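PDB 2NSA: trigger factor from Thermotoga maritima, which probably acts as a ribosome-associated chaperone and peptidyl-prolyl cis-trans isomerase that keeps newly made proteins open, its C-terminal chaperone domain being the part modelled here. Local coordinates for residues A[146-149]-A[150-154]; A[109-112]-A[113-116]; A[65-68]-A[69-73]; A[57-60]-A[61-64]. All coordinates share one frame; numbering follows the deposited sequence.

Each of the four contacts lies within a single helix or helix start, so none spans a long loop; they follow one another along the chain without nesting or crossing. From the N terminus, interaction 4 comes first, on the last turns of helix 47-64. Interaction 3 begins in the turn that follows, at G65, and runs on into helix 67-72; the two touch, with Y67 packed on I58 and K62. After the long helix 77-105, interaction 2 opens helix 111-125. Interaction 1 follows on helix 140-160 and meets interaction 2 through the salt bridge between K154 and E113. Interactions 2 and 3 lie on opposite sides of the chain's centre, about 37 Å apart between their centres.

Interaction 1. Residues A[146-149]-A[150-154]; sequences LRWA and ILKRK. With SO4 (sulfate ion), chain C.
Four successive i to i+4 hydrogen bonds, from the amides of I150, L151, K152 and R153 to the carbonyls of L146, R147, W148 and A149, make this regular alpha helix; the one from K152 N to W148 O is 2.8 Å long and, at 170°, nearly straight. On one side of the helix the indole of W148 and the chain of K152 belong together. K152 CB lies over one indole face, out near its rim, and CD passes 3.8 Å from W148 NE1. Because the lysine is extended throughout (chi1 175°, every later torsion also near 180°), its NZ reaches a water that sits in the indole plane at the edge. That water accepts from W148 NE1 and from K152 NZ, 3.0 Å each, and so bridges the indole N-H and the ammonium. L151 CD2 meets the benzene part of the same indole obliquely, 4.1 Å from CE3. Elsewhere round the helix, I150 CD1 touches L146 CG at 4.0 Å. R147 NH2 gives a 3.3 Å hydrogen bond to sulfate O2, which lies at the edge of the guanidinium, near its plane. Two helices pack against this one, 111-125 on L146 and I150, 77-105 on W148, L151 and K152.

Interaction 2. Residues A[109-112]-A[113-116]; sequences VNDE and ELEK
E113 and N110 grip each other in a capping box at the start of helix 111-125. E113 CB sits 3.5 Å from N110 O, and CG is pressed to 3.2 Å from N110 OD1. With CG anti to the carbonyl carbon (chi1 -67°) and the chain extended beyond it, CD turns back along the first turn, and OE1 takes the hydrogen bond from N110 N at 2.9 Å through its anti lone pair. The same oxygen lies close to V109 CA. OE2 serves another partner, the ammonium of K154 on helix 140-160. In return N110 OD1 accepts from E113 N at 2.7 Å, with the donor nearly along the C=O axis. An alanine in place of this glutamate is likely to cost N110 N its acceptor and K154 its carboxylate mate. Next to the box, V109 CG1 packs on L114 CG, 4.1 Å away. One turn on, E112 lies across the chain of K116, its OE2 3.0 Å from CE; the salt bridge between E112 OE1 and K116 NZ is long, 3.6 Å. Two amides at the helix start are thus satisfied by side-chain oxygens, and the acidic residues gathered here would probably interact favourably with the positive end of the helix dipole.

Interaction 3. Residues A[65-68]-A[69-73]; sequences GRYE and QIVSS. With SO4 (sulfate ion), chain B.
The ring of Y67 carries V71 on one face: CB stands 4.2 Å from the ring centroid, 23° off the normal and displaced to the rim, a CH-pi contact. This is the start of the short helix 67-72, with R66 as its N-cap, joined to helix 47-64 by a tight turn through G65, whose phi is positive. V71 CG2 also reaches the phenol end, 3.7 Å from OH. Y67 holds its CG anti to its own amide nitrogen (chi1 -178°), and this swings the ring alongside the helix to meet V71, one turn later. The other flat group, the guanidinium of R66, is met obliquely by I70 CD1, while its NE pairs with E64 on the preceding helix. A sulfate sits at the N-terminus of helix 67-72, taking hydrogen bonds from Y67 N to O1 (2.9 Å) and from E68 N to O2 (2.8 Å), as anions often do at helix starts. Since the ring also packs on I58, K62 and F80, a serine in place of Y67 would probably open a gap between three helices and strip V71 of its aromatic face. Further along, E68 O accepts from both S72 N and S72 OG, which approach it from opposite faces of its carbonyl plane.

Interaction 4. Residues A[57-60]-A[61-64]; sequences AINR and LKRE
Side chains R60 and R63, I58 and K62, R60 and E64 meet here along a surface stretch of helix 47-64, in local contacts three or four residues apart near that helix's C-terminal end. R63 bends at chi3 (-63°) and folds back over the preceding turn, so that one face of its guanidinium lies over R60 CA, near the rim, with NH2 3.4 Å from that CA. N59 O lies over a face of the group as well, but its angle to NH1 is too poor for a hydrogen bond. The two arginine ends come near each other, R60 NH1 to R63 NH2 at 4.3 Å, a pairing of like charges that probably costs some energy. The bonds of L61 N to A57 O and K62 N to I58 O, the latter 2.9 Å, are still i to i+4. Towards the end of this helix, which a tight turn through G65 joins to helix 67-72, R63 N gives one bond to N59 O and a weak second one to R60 O, which also accepts from E64 N. E64 runs side by side with R60, OE2 3.8 Å from CG, their flat groups 73° apart; E64 OE1 is held by R66, the N-cap of helix 67-72. K62 lies alongside I58 in the same sense, its CE 3.7 Å from CG2, and its NZ donates to a water at 2.9 Å. Further inward, I58 and L61 pack on helices 67-72 and 77-105.

Interaction 1. Residues A[146-149]-A[150-154]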
loop_
_atom_site.group_PDB
_atom_site.type_symbol
_atom_site.label_atom_id
_atom_site.label_comp_id
_atom_site.label_asym_id
_atom_site.label_seq_id
_atom_site.Cartn_x
_atom_site.Cartn_y
_atom_site.Cartn_z
ATOM N N LEU A 146 2.234 -6.064 10.268
ATOM C CA LEU A 146 1.759 -7.292 9.643
ATOM C C LEU A 146 0.245 -7.242 9.473
ATOM O O LEU A 146 -0.282 -7.582 8.413
ATOM C CB LEU A 146 2.135 -8.503 10.497
ATOM C CG LEU A 146 1.822 -9.858 9.867
ATOM C CD1 LEU A 146 2.486 -9.980 8.507
ATOM C CD2 LEU A 146 2.303 -10.959 10.805
ATOM N N ARG A 147 -0.450 -6.824 10.529
ATOM C CA ARG A 147 -1.903 -6.722 10.502
ATOM C C ARG A 147 -2.344 -5.839 9.339
ATOM O O ARG A 147 -3.236 -6.203 8.573
ATOM C CB ARG A 147 -2.420 -6.130 11.818
ATOM C CG ARG A 147 -3.936 -6.168 11.967
ATOM C CD ARG A 147 -4.383 -5.465 13.247
ATOM N NE ARG A 147 -3.835 -6.066 14.463
ATOM C CZ ARG A 147 -4.261 -7.204 15.005
ATOM N NH1 ARG A 147 -5.252 -7.884 14.438
ATOM N NH2 ARG A 147 -3.707 -7.655 16.125
ATOM N N TRP A 148 -1.707 -4.681 9.199
ATOM C CA TRP A 148 -2.058 -3.769 8.119
ATOM C C TRP A 148 -1.770 -4.382 6.758
ATOM O O TRP A 148 -2.577 -4.266 5.836
ATOM C CB TRP A 148 -1.296 -2.455 8.252
ATOM C CG TRP A 148 -1.514 -1.549 7.078
ATOM C CD1 TRP A 148 -0.623 -1.266 6.084
ATOM C CD2 TRP A 148 -2.700 -0.807 6.779
ATOM N NE1 TRP A 148 -1.177 -0.387 5.184
ATOM C CE2 TRP A 148 -2.452 -0.086 5.587
ATOM C CE3 TRP A 148 -3.947 -0.677 7.405
ATOM C CZ2 TRP A 148 -3.407 0.753 5.004
ATOM C CZ3 TRP A 148 -4.898 0.159 6.826
ATOM C CH2 TRP A 148 -4.618 0.865 5.634
ATOM N N ALA A 149 -0.612 -5.023 6.620
ATOM C CA ALA A 149 -0.261 -5.648 5.346
ATOM C C ALA A 149 -1.329 -6.649 4.927
ATOM O O ALA A 149 -1.739 -6.685 3.765
ATOM C CB ALA A 149 1.081 -6.347 5.450
ATOM N N ILE A 150 -1.768 -7.472 5.875
ATOM C CA ILE A 150 -2.794 -8.469 5.585
ATOM C C ILE A 150 -4.126 -7.815 5.226
ATOM O O ILE A 150 -4.766 -8.196 4.241
ATOM C CB ILE A 150 -3.010 -9.414 6.783
ATOM C CG1 ILE A 150 -1.713 -10.183 7.077
ATOM C CG2 ILE A 150 -4.154 -10.379 6.474
ATOM C CD1 ILE A 150 -1.752 -10.955 8.389
ATOM N N LEU A 151 -4.534 -6.826 6.018
ATOM C CA LEU A 151 -5.795 -6.121 5.795
ATOM C C LEU A 151 -5.834 -5.460 4.421
ATOM O O LEU A 151 -6.815 -5.586 3.686
ATOM C CB LEU A 151 -6.001 -5.055 6.877
ATOM C CG LEU A 151 -7.341 -4.326 6.865
ATOM C CD1 LEU A 151 -8.414 -5.272 7.425
ATOM C CD2 LEU A 151 -7.267 -3.081 7.731
ATOM N N LYS A 152 -4.765 -4.744 4.092
ATOM C CA LYS A 152 -4.647 -4.051 2.819
ATOM C C LYS A 152 -4.731 -5.031 1.656
ATOM O O LYS A 152 -5.432 -4.772 0.675
ATOM C CB LYS A 152 -3.321 -3.292 2.787
ATOM C CG LYS A 152 -2.999 -2.610 1.481
ATOM C CD LYS A 152 -1.724 -1.794 1.651
ATOM C CE LYS A 152 -1.366 -1.032 0.404
ATOM N NZ LYS A 152 -0.041 -0.368 0.580
ATOM N N ARG A 153 -4.037 -6.160 1.766
ATOM C CA ARG A 153 -4.074 -7.154 0.699
ATOM C C ARG A 153 -5.488 -7.690 0.505
ATOM O O ARG A 153 -5.940 -7.864 -0.627
ATOM C CB ARG A 153 -3.122 -8.324 0.990
ATOM C CG ARG A 153 -3.127 -9.395 -0.101
ATOM C CD ARG A 153 -2.826 -8.805 -1.481
ATOM N NE ARG A 153 -1.423 -8.439 -1.664
ATOM C CZ ARG A 153 -0.423 -9.310 -1.762
ATOM N NH1 ARG A 153 -0.662 -10.615 -1.693
ATOM N NH2 ARG A 153 0.819 -8.877 -1.942
ATOM N N LYS A 154 -6.195 -7.939 1.601
ATOM C CA LYS A 154 -7.551 -8.457 1.495
ATOM C C LYS A 154 -8.489 -7.436 0.859
ATOM O O LYS A 154 -9.315 -7.787 0.020
ATOM C CB LYS A 154 -8.052 -8.891 2.875
ATOM C CG LYS A 154 -7.295 -10.114 3.376
ATOM C CD LYS A 154 -7.363 -10.295 4.877
ATOM C CE LYS A 154 -8.768 -10.553 5.341
ATOM N NZ LYS A 154 -8.783 -10.999 6.760
HETATM S S SO4 C . -2.712 -5.240 19.759
HETATM O O1 SO4 C . -3.740 -5.928 20.565
HETATM O O2 SO4 C . -2.311 -6.106 18.631
HETATM O O3 SO4 C . -1.537 -4.950 20.603
HETATM O O4 SO4 C . -3.263 -3.972 19.235
HETATM O O HOH W 1 0.067 1.260 3.070
#

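Interaction 2. Residues A[109-112]-A[113-116]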
loop_
_atom_site.group_PDB
_atom_site.type_symbol
_atom_site.label_atom_id
_atom_site.label_comp_id
_atom_site.label_asym_id
_atom_site.label_seq_id
_atom_site.Cartn_x
_atom_site.Cartn_y
_atom_site.Cartn_z
ATOM N N VAL A 109 -8.555 -8.572 10.750
ATOM C CA VAL A 109 -7.472 -9.553 10.799
ATOM C C VAL A 109 -7.409 -10.183 12.190
ATOM O O VAL A 109 -7.423 -9.471 13.192
ATOM C CB VAL A 109 -6.096 -8.903 10.496
ATOM C CG1 VAL A 109 -4.995 -9.960 10.547
ATOM C CG2 VAL A 109 -6.119 -8.239 9.126
ATOM N N ASN A 110 -7.350 -11.510 12.261
ATOM C CA ASN A 110 -7.269 -12.170 13.566
ATOM C C ASN A 110 -5.872 -12.735 13.831
ATOM O O ASN A 110 -4.994 -12.669 12.972
ATOM C CB ASN A 110 -8.330 -13.277 13.688
ATOM C CG ASN A 110 -8.231 -14.314 12.589
ATOM O OD1 ASN A 110 -7.150 -14.807 12.284
ATOM N ND2 ASN A 110 -9.368 -14.661 11.998
ATOM N N ASP A 111 -5.667 -13.287 15.025
ATOM C CA ASP A 111 -4.368 -13.840 15.400
ATOM C C ASP A 111 -3.980 -15.031 14.546
ATOM O O ASP A 111 -2.801 -15.264 14.280
ATOM C CB ASP A 111 -4.365 -14.250 16.875
ATOM C CG ASP A 111 -4.568 -13.075 17.800
ATOM O OD1 ASP A 111 -3.962 -12.014 17.543
ATOM O OD2 ASP A 111 -5.324 -13.214 18.787
ATOM N N GLU A 112 -4.983 -15.786 14.122
ATOM C CA GLU A 112 -4.760 -16.954 13.292
ATOM C C GLU A 112 -4.118 -16.496 11.982
ATOM O O GLU A 112 -3.169 -17.108 11.489
ATOM C CB GLU A 112 -6.099 -17.643 13.027
ATOM C CG GLU A 112 -5.994 -19.089 12.600
ATOM C CD GLU A 112 -5.333 -19.248 11.254
ATOM O OE1 GLU A 112 -5.872 -18.708 10.262
ATOM O OE2 GLU A 112 -4.273 -19.910 11.189
ATOM N N GLU A 113 -4.634 -15.404 11.429
ATOM C CA GLU A 113 -4.106 -14.870 10.182
ATOM C C GLU A 113 -2.714 -14.289 10.379
ATOM O O GLU A 113 -1.855 -14.426 9.513
ATOM C CB GLU A 113 -5.048 -13.802 9.629
ATOM C CG GLU A 113 -6.382 -14.358 9.182
ATOM C CD GLU A 113 -7.317 -13.284 8.699
ATOM O OE1 GLU A 113 -7.771 -12.478 9.536
ATOM O OE2 GLU A 113 -7.595 -13.240 7.481
ATOM N N LEU A 114 -2.499 -13.639 11.519
ATOM C CA LEU A 114 -1.200 -13.059 11.829
ATOM C C LEU A 114 -0.175 -14.181 11.945
ATOM O O LEU A 114 0.934 -14.086 11.423
ATOM C CB LEU A 114 -1.260 -12.279 13.147
ATOM C CG LEU A 114 -1.999 -10.938 13.146
ATOM C CD1 LEU A 114 -2.086 -10.392 14.569
ATOM C CD2 LEU A 114 -1.251 -9.954 12.249
ATOM N N GLU A 115 -0.560 -15.249 12.633
ATOM C CA GLU A 115 0.322 -16.391 12.818
ATOM C C GLU A 115 0.695 -17.038 11.491
ATOM O O GLU A 115 1.859 -17.356 11.262
ATOM C CB GLU A 115 -0.345 -17.416 13.732
ATOM C CG GLU A 115 -0.317 -17.031 15.196
ATOM C CD GLU A 115 -1.218 -17.906 16.034
ATOM O OE1 GLU A 115 -1.295 -19.119 15.746
ATOM O OE2 GLU A 115 -1.842 -17.386 16.984
ATOM N N LYS A 116 -0.292 -17.233 10.621
ATOM C CA LYS A 116 -0.046 -17.837 9.311
ATOM C C LYS A 116 0.909 -16.991 8.480
ATOM O O LYS A 116 1.816 -17.511 7.827
ATOM C CB LYS A 116 -1.351 -18.004 8.529
ATOM C CG LYS A 116 -2.233 -19.161 8.971
ATOM C CD LYS A 116 -3.390 -19.339 7.988
ATOM C CE LYS A 116 -4.243 -20.556 8.310
ATOM N NZ LYS A 116 -5.333 -20.738 7.307
#

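Interaction 3. Residues A[65-68]-A[69-73]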
loop_
_atom_site.group_PDB
_atom_site.type_symbol
_atom_site.label_atom_id
_atom_site.label_comp_id
_atom_site.label_asym_id
_atom_site.label_seq_id
_atom_site.Cartn_x
_atom_site.Cartn_y
_atom_site.Cartn_z
ATOM N N GLY A 65 21.720 5.075 3.465
ATOM C CA GLY A 65 22.787 5.326 2.512
ATOM C C GLY A 65 22.296 5.300 1.077
ATOM O O GLY A 65 23.022 4.903 0.166
ATOM N N ARG A 66 21.061 5.739 0.867
ATOM C CA ARG A 66 20.486 5.736 -0.467
ATOM C C ARG A 66 20.034 7.118 -0.910
ATOM O O ARG A 66 19.608 7.300 -2.052
ATOM C CB ARG A 66 19.298 4.773 -0.507
ATOM C CG ARG A 66 19.608 3.414 0.092
ATOM C CD ARG A 66 18.526 2.401 -0.215
ATOM N NE ARG A 66 17.231 2.766 0.346
ATOM C CZ ARG A 66 16.160 3.068 -0.384
ATOM N NH1 ARG A 66 16.230 3.052 -1.707
ATOM N NH2 ARG A 66 15.016 3.374 0.212
ATOM N N TYR A 67 20.138 8.094 -0.016
ATOM C CA TYR A 67 19.704 9.445 -0.336
ATOM C C TYR A 67 20.393 10.088 -1.533
ATOM O O TYR A 67 19.733 10.436 -2.506
ATOM C CB TYR A 67 19.855 10.369 0.880
ATOM C CG TYR A 67 19.377 11.781 0.607
ATOM C CD1 TYR A 67 18.039 12.039 0.307
ATOM C CD2 TYR A 67 20.272 12.849 0.599
ATOM C CE1 TYR A 67 17.603 13.332 -0.001
ATOM C CE2 TYR A 67 19.848 14.144 0.292
ATOM C CZ TYR A 67 18.515 14.376 -0.008
ATOM O OH TYR A 67 18.098 15.653 -0.330
ATOM N N GLU A 68 21.712 10.241 -1.478
ATOM C CA GLU A 68 22.402 10.902 -2.579
ATOM C C GLU A 68 22.163 10.265 -3.944
ATOM O O GLU A 68 21.983 10.968 -4.936
ATOM C CB GLU A 68 23.901 11.007 -2.295
ATOM C CG GLU A 68 24.586 12.032 -3.172
ATOM C CD GLU A 68 25.992 12.341 -2.719
ATOM O OE1 GLU A 68 26.152 13.000 -1.669
ATOM O OE2 GLU A 68 26.935 11.918 -3.414
ATOM N N GLN A 69 22.156 8.937 -4.004
ATOM C CA GLN A 69 21.912 8.253 -5.270
ATOM C C GLN A 69 20.548 8.652 -5.822
ATOM O O GLN A 69 20.394 8.893 -7.021
ATOM C CB GLN A 69 21.968 6.738 -5.069
ATOM C CG GLN A 69 23.370 6.199 -4.822
ATOM C CD GLN A 69 23.363 4.773 -4.306
ATOM O OE1 GLN A 69 22.933 4.511 -3.182
ATOM N NE2 GLN A 69 23.837 3.841 -5.127
ATOM N N ILE A 70 19.562 8.738 -4.933
ATOM C CA ILE A 70 18.210 9.099 -5.321
ATOM C C ILE A 70 18.051 10.578 -5.671
ATOM O O ILE A 70 17.538 10.917 -6.737
ATOM C CB ILE A 70 17.203 8.745 -4.203
ATOM C CG1 ILE A 70 17.224 7.237 -3.946
ATOM C CG2 ILE A 70 15.796 9.193 -4.599
ATOM C CD1 ILE A 70 16.352 6.795 -2.787
ATOM N N VAL A 71 18.488 11.466 -4.784
ATOM C CA VAL A 71 18.329 12.888 -5.061
ATOM C C VAL A 71 19.124 13.319 -6.289
ATOM O O VAL A 71 18.709 14.222 -7.016
ATOM C CB VAL A 71 18.732 13.755 -3.845
ATOM C CG1 VAL A 71 20.255 13.806 -3.699
ATOM C CG2 VAL A 71 18.145 15.150 -4.005
ATOM N N SER A 72 20.253 12.658 -6.526
ATOM C CA SER A 72 21.097 12.974 -7.678
ATOM C C SER A 72 20.378 12.767 -9.011
ATOM O O SER A 72 20.703 13.422 -10.004
ATOM C CB SER A 72 22.368 12.119 -7.659
ATOM O OG SER A 72 23.202 12.482 -6.575
ATOM N N SER A 73 19.405 11.860 -9.034
ATOM C CA SER A 73 18.665 11.580 -10.259
ATOM C C SER A 73 17.682 12.700 -10.582
ATOM O O SER A 73 17.143 12.766 -11.688
ATOM C CB SER A 73 17.917 10.246 -10.148
ATOM O OG SER A 73 16.815 10.330 -9.263
HETATM S S SO4 B . 23.569 8.845 1.780
HETATM O O1 SO4 B . 22.223 8.304 2.053
HETATM O O2 SO4 B . 23.534 9.642 0.542
HETATM O O3 SO4 B . 24.533 7.737 1.628
HETATM O O4 SO4 B . 23.989 9.697 2.910
#

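Interaction 4. Residues A[57-60]-A[61-64]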
loop_
_atom_site.group_PDB
_atom_site.type_symbol
_atom_site.label_atom_id
_atom_site.label_comp_id
_atom_site.label_asym_id
_atom_site.label_seq_id
_atom_site.Cartn_x
_atom_site.Cartn_y
_atom_site.Cartn_z
ATOM N N ALA A 57 11.476 11.166 5.944
ATOM C CA ALA A 57 11.697 10.179 4.887
ATOM C C ALA A 57 13.122 10.329 4.363
ATOM O O ALA A 57 13.812 9.340 4.103
ATOM C CB ALA A 57 10.705 10.388 3.752
ATOM N N ILE A 58 13.553 11.578 4.214
ATOM C CA ILE A 58 14.897 11.860 3.729
ATOM C C ILE A 58 15.930 11.433 4.768
ATOM O O ILE A 58 16.968 10.872 4.418
ATOM C CB ILE A 58 15.055 13.353 3.392
ATOM C CG1 ILE A 58 14.326 13.652 2.080
ATOM C CG2 ILE A 58 16.536 13.721 3.293
ATOM C CD1 ILE A 58 14.262 15.129 1.714
ATOM N N ASN A 59 15.650 11.687 6.041
ATOM C CA ASN A 59 16.589 11.288 7.082
ATOM C C ASN A 59 16.738 9.778 7.094
ATOM O O ASN A 59 17.822 9.256 7.361
ATOM C CB ASN A 59 16.135 11.778 8.458
ATOM C CG ASN A 59 16.427 13.244 8.672
ATOM O OD1 ASN A 59 17.474 13.741 8.259
ATOM N ND2 ASN A 59 15.513 13.943 9.330
ATOM N N ARG A 60 15.649 9.074 6.796
ATOM C CA ARG A 60 15.683 7.616 6.763
ATOM C C ARG A 60 16.535 7.163 5.582
ATOM O O ARG A 60 17.340 6.243 5.711
ATOM C CB ARG A 60 14.261 7.048 6.645
ATOM C CG ARG A 60 14.207 5.569 6.273
ATOM C CD ARG A 60 12.802 4.988 6.401
ATOM N NE ARG A 60 11.764 5.937 6.000
ATOM C CZ ARG A 60 11.013 6.624 6.856
ATOM N NH1 ARG A 60 11.179 6.465 8.162
ATOM N NH2 ARG A 60 10.098 7.473 6.408
ATOM N N LEU A 61 16.358 7.816 4.436
ATOM C CA LEU A 61 17.126 7.481 3.242
ATOM C C LEU A 61 18.611 7.711 3.492
ATOM O O LEU A 61 19.458 6.970 2.986
ATOM C CB LEU A 61 16.669 8.333 2.056
ATOM C CG LEU A 61 15.261 8.049 1.523
ATOM C CD1 LEU A 61 14.909 9.053 0.448
ATOM C CD2 LEU A 61 15.202 6.630 0.968
ATOM N N LYS A 62 18.916 8.745 4.272
ATOM C CA LYS A 62 20.300 9.072 4.601
ATOM C C LYS A 62 20.900 8.035 5.541
ATOM O O LYS A 62 22.108 7.792 5.516
ATOM C CB LYS A 62 20.386 10.463 5.234
ATOM C CG LYS A 62 20.173 11.595 4.247
ATOM C CD LYS A 62 20.288 12.953 4.918
ATOM C CE LYS A 62 20.211 14.073 3.893
ATOM N NZ LYS A 62 20.119 15.404 4.539
ATOM N N ARG A 63 20.058 7.430 6.372
ATOM C CA ARG A 63 20.529 6.406 7.296
ATOM C C ARG A 63 20.759 5.106 6.534
ATOM O O ARG A 63 21.615 4.301 6.903
ATOM C CB ARG A 63 19.511 6.168 8.419
ATOM C CG ARG A 63 19.415 7.287 9.449
ATOM C CD ARG A 63 18.669 6.812 10.692
ATOM N NE ARG A 63 17.281 6.450 10.410
ATOM C CZ ARG A 63 16.284 7.325 10.313
ATOM N NH1 ARG A 63 16.513 8.621 10.477
ATOM N NH2 ARG A 63 15.057 6.902 10.047
ATOM N N GLU A 64 19.989 4.906 5.468
ATOM C CA GLU A 64 20.107 3.702 4.651
ATOM C C GLU A 64 21.226 3.851 3.624
ATOM O O GLU A 64 21.633 2.876 2.991
ATOM C CB GLU A 64 18.785 3.418 3.932
ATOM C CG GLU A 64 17.570 3.407 4.851
ATOM C CD GLU A 64 16.281 3.050 4.128
ATOM O OE1 GLU A 64 16.087 3.510 2.984
ATOM O OE2 GLU A 64 15.456 2.319 4.716
HETATM O O HOH W 2 17.922 15.245 6.383
#